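Local coordinates for hypothetical protein PA3696 (Pseudomonas aeruginosa, PDB 1YOX) that is of unknown function but belongs to the AIM24 family of the cupin clan, whose relatives are associated with mitochondrial biogenesis, at residues C[113-118]-C[144-149]; C[130-135]-C[189-194]; C[180-185]-C[220-225]. One frame throughout, in Å; residues are numbered along the deposited sequence.

Contact 1 (C[113-118]-C[144-149]); sequences FCQKDS and EGFILQ
The amide of Q115 and the ring of F146 are the two flat groups that meet here, with Q115 CD 3.7 Å from F146 CE1. Their planes lie 46° apart, and the two side chains cross at about a right angle. Q115 CG stands anti to the backbone N (chi1 -163°), from where the extended chain reaches the ring. Elsewhere in the chain, F146 forms an edge-to-face pair with F141, and the ring of F113 meets that of F185 with nearly parallel planes.

On the face shared by Q115 and L148, L148 CD2 presses on the peptide between C114 and Q115, 3.4 Å from C114 C. On the face of C114 and Q149, the Q149 side chain crosses obliquely that of K116, just beyond the end of the strand; the aliphatic part of the lysine lies against the glutamine amide, with K116 CB 4.0 Å from Q149 CD. Q149 OE1 is buried here without a polar partner in the model; its nearest neighbour across the contact is K116 CA at 3.6 Å.

Three backbone bonds join the strands. C114 and Q149 exchange a pair, the shorter being Q149 N to C114 O at 2.7 Å, and K116 N adds a third to I147 O at 2.9 Å. Beyond it the chain turns, S118 N bonding back to Q115 O over 2.8 Å. D117 and E144, two acids close together, both reach R233 of the second subunit in salt bridges, which probably eases their mutual repulsion. The whole is an antiparallel ladder ending in a tight turn, set inside a six-stranded sheet of the all-beta architecture expected for a cupin-clan protein.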
loop_
_atom_site.group_PDB
_atom_site.type_symbol
_atom_site.label_atom_id
_atom_site.label_comp_id
_atom_site.label_asym_id
_atom_site.label_seq_id
_atom_site.Cartn_x
_atom_site.Cartn_y
_atom_site.Cartn_z
ATOM N N PHE C 113 -18.345 15.905 5.983
ATOM C CA PHE C 113 -18.166 14.909 7.018
ATOM C C PHE C 113 -17.076 13.933 6.615
ATOM O O PHE C 113 -17.020 13.460 5.465
ATOM C CB PHE C 113 -19.480 14.180 7.274
ATOM C CG PHE C 113 -20.550 15.078 7.830
ATOM C CD1 PHE C 113 -21.432 15.744 6.975
ATOM C CD2 PHE C 113 -20.641 15.306 9.204
ATOM C CE1 PHE C 113 -22.422 16.618 7.499
ATOM C CE2 PHE C 113 -21.631 16.165 9.731
ATOM C CZ PHE C 113 -22.519 16.811 8.876
ATOM N N CYS C 114 -16.216 13.615 7.570
ATOM C CA CYS C 114 -14.986 12.944 7.233
ATOM C C CYS C 114 -14.596 11.958 8.297
ATOM O O CYS C 114 -14.513 12.341 9.447
ATOM C CB CYS C 114 -13.884 14.001 7.133
ATOM S SG CYS C 114 -12.521 13.394 6.274
ATOM N N GLN C 115 -14.337 10.701 7.929
ATOM C CA GLN C 115 -13.726 9.768 8.887
ATOM C C GLN C 115 -12.377 10.327 9.332
ATOM O O GLN C 115 -11.608 10.809 8.525
ATOM C CB GLN C 115 -13.578 8.348 8.330
ATOM C CG GLN C 115 -13.330 7.328 9.473
ATOM C CD GLN C 115 -12.870 5.956 9.029
ATOM O OE1 GLN C 115 -13.199 5.500 7.917
ATOM N NE2 GLN C 115 -12.137 5.252 9.923
ATOM N N LYS C 116 -12.092 10.296 10.620
ATOM C CA LYS C 116 -10.911 10.994 11.120
ATOM C C LYS C 116 -9.602 10.517 10.469
ATOM O O LYS C 116 -8.725 11.335 10.154
ATOM C CB LYS C 116 -10.850 10.979 12.651
ATOM C CG LYS C 116 -9.552 11.547 13.240
ATOM C CD LYS C 116 -9.477 11.334 14.754
ATOM C CE LYS C 116 -8.039 11.238 15.219
ATOM N NZ LYS C 116 -7.255 10.162 14.421
ATOM N N ASP C 117 -9.492 9.216 10.238
ATOM C CA ASP C 117 -8.292 8.613 9.636
ATOM C C ASP C 117 -8.120 9.138 8.224
ATOM O O ASP C 117 -7.033 9.104 7.688
ATOM C CB ASP C 117 -8.417 7.076 9.549
ATOM C CG ASP C 117 -8.040 6.382 10.840
ATOM O OD1 ASP C 117 -7.136 6.904 11.520
ATOM O OD2 ASP C 117 -8.630 5.310 11.169
ATOM N N SER C 118 -9.232 9.551 7.621
ATOM C CA SER C 118 -9.242 10.051 6.282
ATOM C C SER C 118 -8.883 11.532 6.148
ATOM O O SER C 118 -8.447 11.949 5.085
ATOM C CB SER C 118 -10.586 9.768 5.638
ATOM O OG SER C 118 -10.577 8.508 5.002
ATOM N N GLU C 144 -9.473 3.177 19.496
ATOM C CA GLU C 144 -9.775 4.593 19.416
ATOM C C GLU C 144 -11.293 4.821 19.302
ATOM O O GLU C 144 -11.860 5.660 20.018
ATOM C CB GLU C 144 -9.000 5.169 18.209
ATOM C CG GLU C 144 -7.592 4.486 18.056
ATOM C CD GLU C 144 -6.868 4.735 16.710
ATOM O OE1 GLU C 144 -5.691 5.173 16.772
ATOM O OE2 GLU C 144 -7.448 4.467 15.613
ATOM N N GLY C 145 -11.947 4.030 18.445
ATOM C CA GLY C 145 -13.370 4.201 18.139
ATOM C C GLY C 145 -13.537 4.684 16.711
ATOM O O GLY C 145 -12.571 5.047 16.049
ATOM N N PHE C 146 -14.772 4.689 16.236
ATOM C CA PHE C 146 -15.110 5.231 14.926
ATOM C C PHE C 146 -15.480 6.705 15.108
ATOM O O PHE C 146 -16.408 7.039 15.849
ATOM C CB PHE C 146 -16.249 4.435 14.268
ATOM C CG PHE C 146 -16.623 4.938 12.899
ATOM C CD1 PHE C 146 -15.813 4.670 11.800
ATOM C CD2 PHE C 146 -17.773 5.720 12.713
ATOM C CE1 PHE C 146 -16.146 5.159 10.526
ATOM C CE2 PHE C 146 -18.110 6.221 11.442
ATOM C CZ PHE C 146 -17.296 5.934 10.345
ATOM N N ILE C 147 -14.726 7.577 14.432
ATOM C CA ILE C 147 -14.853 9.029 14.592
ATOM C C ILE C 147 -15.133 9.727 13.243
ATOM O O ILE C 147 -14.373 9.576 12.273
ATOM C CB ILE C 147 -13.600 9.601 15.297
ATOM C CG1 ILE C 147 -13.367 8.857 16.629
ATOM C CG2 ILE C 147 -13.703 11.131 15.471
ATOM C CD1 ILE C 147 -11.946 8.994 17.234
ATOM N N LEU C 148 -16.270 10.422 13.185
ATOM C CA LEU C 148 -16.603 11.315 12.072
ATOM C C LEU C 148 -16.382 12.750 12.469
ATOM O O LEU C 148 -16.938 13.205 13.453
ATOM C CB LEU C 148 -18.050 11.181 11.639
ATOM C CG LEU C 148 -18.367 10.202 10.541
ATOM C CD1 LEU C 148 -19.858 10.309 10.245
ATOM C CD2 LEU C 148 -17.547 10.496 9.301
ATOM N N GLN C 149 -15.548 13.440 11.698
ATOM C CA GLN C 149 -15.310 14.856 11.874
ATOM C C GLN C 149 -16.228 15.702 10.982
ATOM O O GLN C 149 -16.730 15.212 9.967
ATOM C CB GLN C 149 -13.849 15.162 11.577
ATOM C CG GLN C 149 -12.930 14.531 12.585
ATOM C CD GLN C 149 -11.512 14.861 12.317
ATOM O OE1 GLN C 149 -10.992 14.620 11.208
ATOM N NE2 GLN C 149 -10.853 15.429 13.315
#

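Contact 2 (C[130-135]-C[189-194]); sequences IAFTKR and IDYDVQ
F132 meets Y191 with its base and V193 with its outer ring, and its atoms can be read outward from the backbone. CB comes first: it lies 3.8 Å from Y191 OH, the far end of the tyrosine. CG, anti to the backbone N (chi1 -171°), meets Y191 CE1 at 4.0 Å. CD1 is almost as near to the same carbon, which sits over one face of the phenylalanine ring, displaced toward its rim. Further out, F132 CE2 comes within 4.3 Å of V193 CG2, a looser apolar touch.

The aromatic pair is a T-shaped one. The edge of Y191 is directed at the face of F132, with planes at 86° and ring centroids 5.6 Å apart. Because the two side chains slide past each other in opposite directions, the tyrosine hydroxyl ends beside the base of F132, where Y191 OH also lies 3.5 Å from A131 O. Beyond F132, K134 approaches the same strand more distantly. On the facing strand, Q194 NE2 donates to D192 OD1 over 3.1 Å, a bond that ties the end of the Q194 side chain back along its own strand.

The axes of strands 132-134 and 189-194 run almost parallel and approach to 10.4 Å, a spacing that marks side-chain packing between sheets. A131 and F132 form a classic beta bulge opposite L148, whose side chain touches both F132 and Y191. F146 also touches F132, and F185 and L214 touch Y191. Strand 127-134 is an outermost strand of the six-stranded sheet and strand 189-195 an outermost strand of the three-stranded one, so the contact joins the borders of two sheets.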
loop_
_atom_site.group_PDB
_atom_site.type_symbol
_atom_site.label_atom_id
_atom_site.label_comp_id
_atom_site.label_asym_id
_atom_site.label_seq_id
_atom_site.Cartn_x
_atom_site.Cartn_y
_atom_site.Cartn_z
ATOM N N ILE C 130 -16.011 17.413 15.698
ATOM C CA ILE C 130 -16.491 16.036 15.746
ATOM C C ILE C 130 -18.000 15.992 15.514
ATOM O O ILE C 130 -18.775 16.639 16.223
ATOM C CB ILE C 130 -16.196 15.388 17.107
ATOM C CG1 ILE C 130 -14.705 15.290 17.346
ATOM C CG2 ILE C 130 -16.819 13.993 17.206
ATOM C CD1 ILE C 130 -14.374 15.060 18.800
ATOM N N ALA C 131 -18.413 15.203 14.534
ATOM C CA ALA C 131 -19.813 14.998 14.239
ATOM C C ALA C 131 -20.361 13.696 14.860
ATOM O O ALA C 131 -21.583 13.458 14.864
ATOM C CB ALA C 131 -19.992 14.984 12.754
ATOM N N PHE C 132 -19.462 12.858 15.378
ATOM C CA PHE C 132 -19.800 11.481 15.775
ATOM C C PHE C 132 -18.575 10.773 16.348
ATOM O O PHE C 132 -17.526 10.770 15.723
ATOM C CB PHE C 132 -20.328 10.701 14.549
ATOM C CG PHE C 132 -20.916 9.347 14.880
ATOM C CD1 PHE C 132 -22.142 9.242 15.550
ATOM C CD2 PHE C 132 -20.252 8.186 14.519
ATOM C CE1 PHE C 132 -22.695 8.006 15.865
ATOM C CE2 PHE C 132 -20.803 6.929 14.827
ATOM C CZ PHE C 132 -22.029 6.845 15.500
ATOM N N THR C 133 -18.704 10.203 17.541
ATOM C CA THR C 133 -17.681 9.315 18.114
ATOM C C THR C 133 -18.350 8.104 18.763
ATOM O O THR C 133 -19.294 8.246 19.543
ATOM C CB THR C 133 -16.777 10.008 19.168
ATOM O OG1 THR C 133 -17.455 11.136 19.733
ATOM C CG2 THR C 133 -15.498 10.484 18.554
ATOM N N LYS C 134 -17.853 6.915 18.454
ATOM C CA LYS C 134 -18.496 5.701 18.905
ATOM C C LYS C 134 -17.511 4.538 18.877
ATOM O O LYS C 134 -17.008 4.155 17.807
ATOM C CB LYS C 134 -19.705 5.406 18.015
ATOM C CG LYS C 134 -20.957 4.974 18.764
ATOM C CD LYS C 134 -21.931 4.284 17.804
ATOM C CE LYS C 134 -23.329 4.157 18.397
ATOM N NZ LYS C 134 -24.334 3.930 17.308
ATOM N N ARG C 135 -17.249 3.974 20.056
ATOM C CA ARG C 135 -16.343 2.839 20.175
ATOM C C ARG C 135 -16.682 1.672 19.229
ATOM O O ARG C 135 -16.088 1.607 18.158
ATOM C CB ARG C 135 -16.147 2.398 21.622
ATOM C CG ARG C 135 -15.957 3.542 22.610
ATOM C CD ARG C 135 -17.306 3.905 23.249
ATOM N NE ARG C 135 -17.217 4.085 24.702
ATOM C CZ ARG C 135 -17.038 3.101 25.589
ATOM N NH1 ARG C 135 -16.893 1.838 25.190
ATOM N NH2 ARG C 135 -16.988 3.386 26.891
ATOM N N ILE C 189 -27.427 13.287 3.673
ATOM C CA ILE C 189 -27.195 11.862 3.799
ATOM C C ILE C 189 -27.291 11.506 5.267
ATOM O O ILE C 189 -26.613 12.118 6.113
ATOM C CB ILE C 189 -25.793 11.488 3.289
ATOM C CG1 ILE C 189 -25.662 11.793 1.798
ATOM C CG2 ILE C 189 -25.463 10.033 3.610
ATOM C CD1 ILE C 189 -26.602 11.003 0.932
ATOM N N ASP C 190 -28.148 10.533 5.560
ATOM C CA ASP C 190 -28.317 10.004 6.914
ATOM C C ASP C 190 -27.494 8.720 7.060
ATOM O O ASP C 190 -27.390 7.923 6.120
ATOM C CB ASP C 190 -29.792 9.704 7.166
ATOM C CG ASP C 190 -30.139 9.634 8.641
ATOM O OD1 ASP C 190 -30.148 8.499 9.223
ATOM O OD2 ASP C 190 -30.418 10.732 9.204
ATOM N N TYR C 191 -26.930 8.521 8.242
ATOM C CA TYR C 191 -26.052 7.392 8.509
ATOM C C TYR C 191 -26.361 6.816 9.881
ATOM O O TYR C 191 -26.693 7.542 10.822
ATOM C CB TYR C 191 -24.565 7.820 8.448
ATOM C CG TYR C 191 -24.196 8.872 9.486
ATOM C CD1 TYR C 191 -23.576 8.512 10.687
ATOM C CD2 TYR C 191 -24.519 10.223 9.286
ATOM C CE1 TYR C 191 -23.272 9.475 11.659
ATOM C CE2 TYR C 191 -24.218 11.190 10.244
ATOM C CZ TYR C 191 -23.598 10.812 11.428
ATOM O OH TYR C 191 -23.296 11.779 12.379
ATOM N N ASP C 192 -26.251 5.502 10.000
ATOM C CA ASP C 192 -26.115 4.904 11.318
ATOM C C ASP C 192 -25.472 3.537 11.218
ATOM O O ASP C 192 -25.575 2.855 10.193
ATOM C CB ASP C 192 -27.440 4.873 12.096
ATOM C CG ASP C 192 -28.367 3.782 11.632
ATOM O OD1 ASP C 192 -28.603 2.839 12.434
ATOM O OD2 ASP C 192 -28.837 3.864 10.469
ATOM N N VAL C 193 -24.797 3.178 12.303
ATOM C CA VAL C 193 -23.929 2.027 12.378
ATOM C C VAL C 193 -24.633 0.938 13.166
ATOM O O VAL C 193 -25.136 1.177 14.261
ATOM C CB VAL C 193 -22.604 2.392 13.095
ATOM C CG1 VAL C 193 -21.680 1.180 13.200
ATOM C CG2 VAL C 193 -21.902 3.553 12.386
ATOM N N GLN C 194 -24.678 -0.258 12.598
ATOM C CA GLN C 194 -25.222 -1.414 13.281
ATOM C C GLN C 194 -24.223 -2.557 13.267
ATOM O O GLN C 194 -23.442 -2.703 12.332
ATOM C CB GLN C 194 -26.525 -1.863 12.608
ATOM C CG GLN C 194 -27.705 -0.910 12.818
ATOM C CD GLN C 194 -27.912 -0.536 14.282
ATOM O OE1 GLN C 194 -28.152 -1.402 15.126
ATOM N NE2 GLN C 194 -27.830 0.759 14.584
#

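Contact 3 (C[180-185]-C[220-225]); sequences GCLVAF and VWLQSL
W221 and A184 mark the tight part of this contact. The indole presents its edge, in plane, to A184 O, which lies 2.9 Å from W221 CD1 and also accepts the backbone bond from W221 N at 2.7 Å. One carbonyl oxygen is thus held by an N-H and touched by an aromatic C-H of the same residue. W221 CG lies beside the backbone N at an off-staggered chi1 of -34°, and CD1 packs on A184 CB as well. At the carbonyl end of the same residue, W221 O accepts from two successive amides, V183 N at 2.8 Å and A184 N at 3.1 Å. The first of these bonds is the more bent, at 133° against 162° for the second. The V183 side chain also packs, CG2 resting 3.4 Å from Q223 CB. On the face of L182, L222, V220 and F185, L182 CD1 fits closely between V220 CG1 and L222 CD2, 3.5 Å from the former.

The fit relaxes at F185, whose ring leads off toward F113 and Y191; F185 CB comes no nearer to strand 220-223 than 4.4 Å from V220 CA. At the other end the ladder closes with Q223 N bonding to C181 O, after which S224 and L225 diverge from the 180-185 segment. Even this looser end is covered rather than bathed in solvent: S224 O bonds to N38 of the third subunit, whose Y39 packs on L222.

The one-residue slip in register, with V183 and A184 both opposite W221, is a classic beta bulge. It lies between two interior strands of the six-stranded sheet, consistent with the antiparallel jelly-roll type sheets of the cupin clan.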
loop_
_atom_site.group_PDB
_atom_site.type_symbol
_atom_site.label_atom_id
_atom_site.label_comp_id
_atom_site.label_asym_id
_atom_site.label_seq_id
_atom_site.Cartn_x
_atom_site.Cartn_y
_atom_site.Cartn_z
ATOM N N GLY C 180 -15.726 0.854 8.154
ATOM C CA GLY C 180 -14.475 1.582 7.934
ATOM C C GLY C 180 -14.297 2.143 6.530
ATOM O O GLY C 180 -13.498 3.054 6.340
ATOM N N CYS C 181 -15.032 1.589 5.560
ATOM C CA CYS C 181 -14.992 2.006 4.159
ATOM C C CYS C 181 -15.555 3.396 3.856
ATOM O O CYS C 181 -15.390 3.900 2.747
ATOM C CB CYS C 181 -15.686 0.969 3.266
ATOM S SG CYS C 181 -14.732 -0.516 3.073
ATOM N N LEU C 182 -16.204 4.025 4.822
ATOM C CA LEU C 182 -16.683 5.391 4.626
ATOM C C LEU C 182 -15.596 6.458 4.795
ATOM O O LEU C 182 -15.138 6.708 5.897
ATOM C CB LEU C 182 -17.857 5.683 5.568
ATOM C CG LEU C 182 -18.738 6.932 5.341
ATOM C CD1 LEU C 182 -19.268 6.994 3.950
ATOM C CD2 LEU C 182 -19.900 6.974 6.356
ATOM N N VAL C 183 -15.215 7.094 3.705
ATOM C CA VAL C 183 -14.295 8.219 3.749
ATOM C C VAL C 183 -14.959 9.521 4.192
ATOM O O VAL C 183 -14.635 10.064 5.261
ATOM C CB VAL C 183 -13.606 8.441 2.373
ATOM C CG1 VAL C 183 -12.590 9.599 2.446
ATOM C CG2 VAL C 183 -12.924 7.178 1.934
ATOM N N ALA C 184 -15.866 10.016 3.342
ATOM C CA ALA C 184 -16.488 11.339 3.469
ATOM C C ALA C 184 -17.910 11.328 2.885
ATOM O O ALA C 184 -18.235 10.479 2.037
ATOM C CB ALA C 184 -15.629 12.398 2.744
ATOM N N PHE C 185 -18.737 12.272 3.345
ATOM C CA PHE C 185 -20.064 12.534 2.755
ATOM C C PHE C 185 -20.574 13.955 3.035
ATOM O O PHE C 185 -20.230 14.585 4.047
ATOM C CB PHE C 185 -21.112 11.494 3.196
ATOM C CG PHE C 185 -21.332 11.434 4.690
ATOM C CD1 PHE C 185 -22.337 12.183 5.292
ATOM C CD2 PHE C 185 -20.550 10.616 5.486
ATOM C CE1 PHE C 185 -22.554 12.130 6.665
ATOM C CE2 PHE C 185 -20.751 10.563 6.857
ATOM C CZ PHE C 185 -21.764 11.326 7.449
ATOM N N VAL C 220 -21.217 10.506 -1.690
ATOM C CA VAL C 220 -20.478 9.693 -0.754
ATOM C C VAL C 220 -19.116 9.410 -1.326
ATOM O O VAL C 220 -18.971 9.120 -2.533
ATOM C CB VAL C 220 -21.146 8.316 -0.478
ATOM C CG1 VAL C 220 -20.430 7.631 0.676
ATOM C CG2 VAL C 220 -22.619 8.467 -0.146
ATOM N N TRP C 221 -18.122 9.447 -0.436
ATOM C CA TRP C 221 -16.763 9.015 -0.776
ATOM C C TRP C 221 -16.379 7.759 0.017
ATOM O O TRP C 221 -16.376 7.759 1.246
ATOM C CB TRP C 221 -15.788 10.167 -0.570
ATOM C CG TRP C 221 -16.416 11.518 -0.894
ATOM C CD1 TRP C 221 -17.526 12.095 -0.298
ATOM C CD2 TRP C 221 -15.980 12.435 -1.870
ATOM N NE1 TRP C 221 -17.799 13.316 -0.856
ATOM C CE2 TRP C 221 -16.861 13.555 -1.823
ATOM C CE3 TRP C 221 -14.937 12.429 -2.794
ATOM C CZ2 TRP C 221 -16.721 14.647 -2.666
ATOM C CZ3 TRP C 221 -14.788 13.528 -3.628
ATOM C CH2 TRP C 221 -15.675 14.625 -3.558
ATOM N N LEU C 222 -16.076 6.687 -0.711
ATOM C CA LEU C 222 -15.773 5.404 -0.104
ATOM C C LEU C 222 -14.362 4.941 -0.466
ATOM O O LEU C 222 -13.804 5.379 -1.454
ATOM C CB LEU C 222 -16.798 4.350 -0.549
ATOM C CG LEU C 222 -18.279 4.625 -0.255
ATOM C CD1 LEU C 222 -19.161 3.616 -0.967
ATOM C CD2 LEU C 222 -18.547 4.642 1.239
ATOM N N GLN C 223 -13.797 4.051 0.348
ATOM C CA GLN C 223 -12.433 3.594 0.144
ATOM C C GLN C 223 -12.435 2.085 0.164
ATOM O O GLN C 223 -13.122 1.475 1.008
ATOM C CB GLN C 223 -11.510 4.166 1.233
ATOM C CG GLN C 223 -11.699 3.612 2.666
ATOM C CD GLN C 223 -11.122 4.522 3.737
ATOM O OE1 GLN C 223 -11.826 4.937 4.668
ATOM N NE2 GLN C 223 -9.866 4.891 3.585
ATOM N N SER C 224 -11.694 1.476 -0.767
ATOM C CA SER C 224 -11.614 0.028 -0.850
ATOM C C SER C 224 -10.757 -0.633 0.237
ATOM O O SER C 224 -10.976 -1.797 0.563
ATOM C CB SER C 224 -11.079 -0.396 -2.220
ATOM O OG SER C 224 -9.740 0.028 -2.408
ATOM N N LEU C 225 -9.753 0.076 0.764
ATOM C CA LEU C 225 -8.842 -0.519 1.738
ATOM C C LEU C 225 -8.624 0.431 2.898
ATOM O O LEU C 225 -7.564 1.042 3.021
ATOM C CB LEU C 225 -7.513 -0.968 1.116
ATOM C CG LEU C 225 -6.461 -1.574 2.084
ATOM C CD1 LEU C 225 -6.945 -2.810 2.802
ATOM C CD2 LEU C 225 -5.173 -1.851 1.354
#

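Contacts 1 and 3 are laid down in the same six-stranded sheet, on ladders whose inner strands, 111-115 and 182-185, are themselves neighbours joined by backbone bonds. Contact 3 is fully buried, contact 1 partly so, and contact 2 lies at the surface. The chemistry follows that order of place: backbone ladders dominate the two in-sheet contacts, whereas contact 2 bridges two sheets through aromatic and apolar side chains. Strand 127-134 borders strand 146-152, tying contact 2 to contact 1, and F185 passes packing from contact 3 to Y191. Different neighbouring subunits flank contacts 1 and 3, whereas contact 2 is touched by no other chain of the assembly.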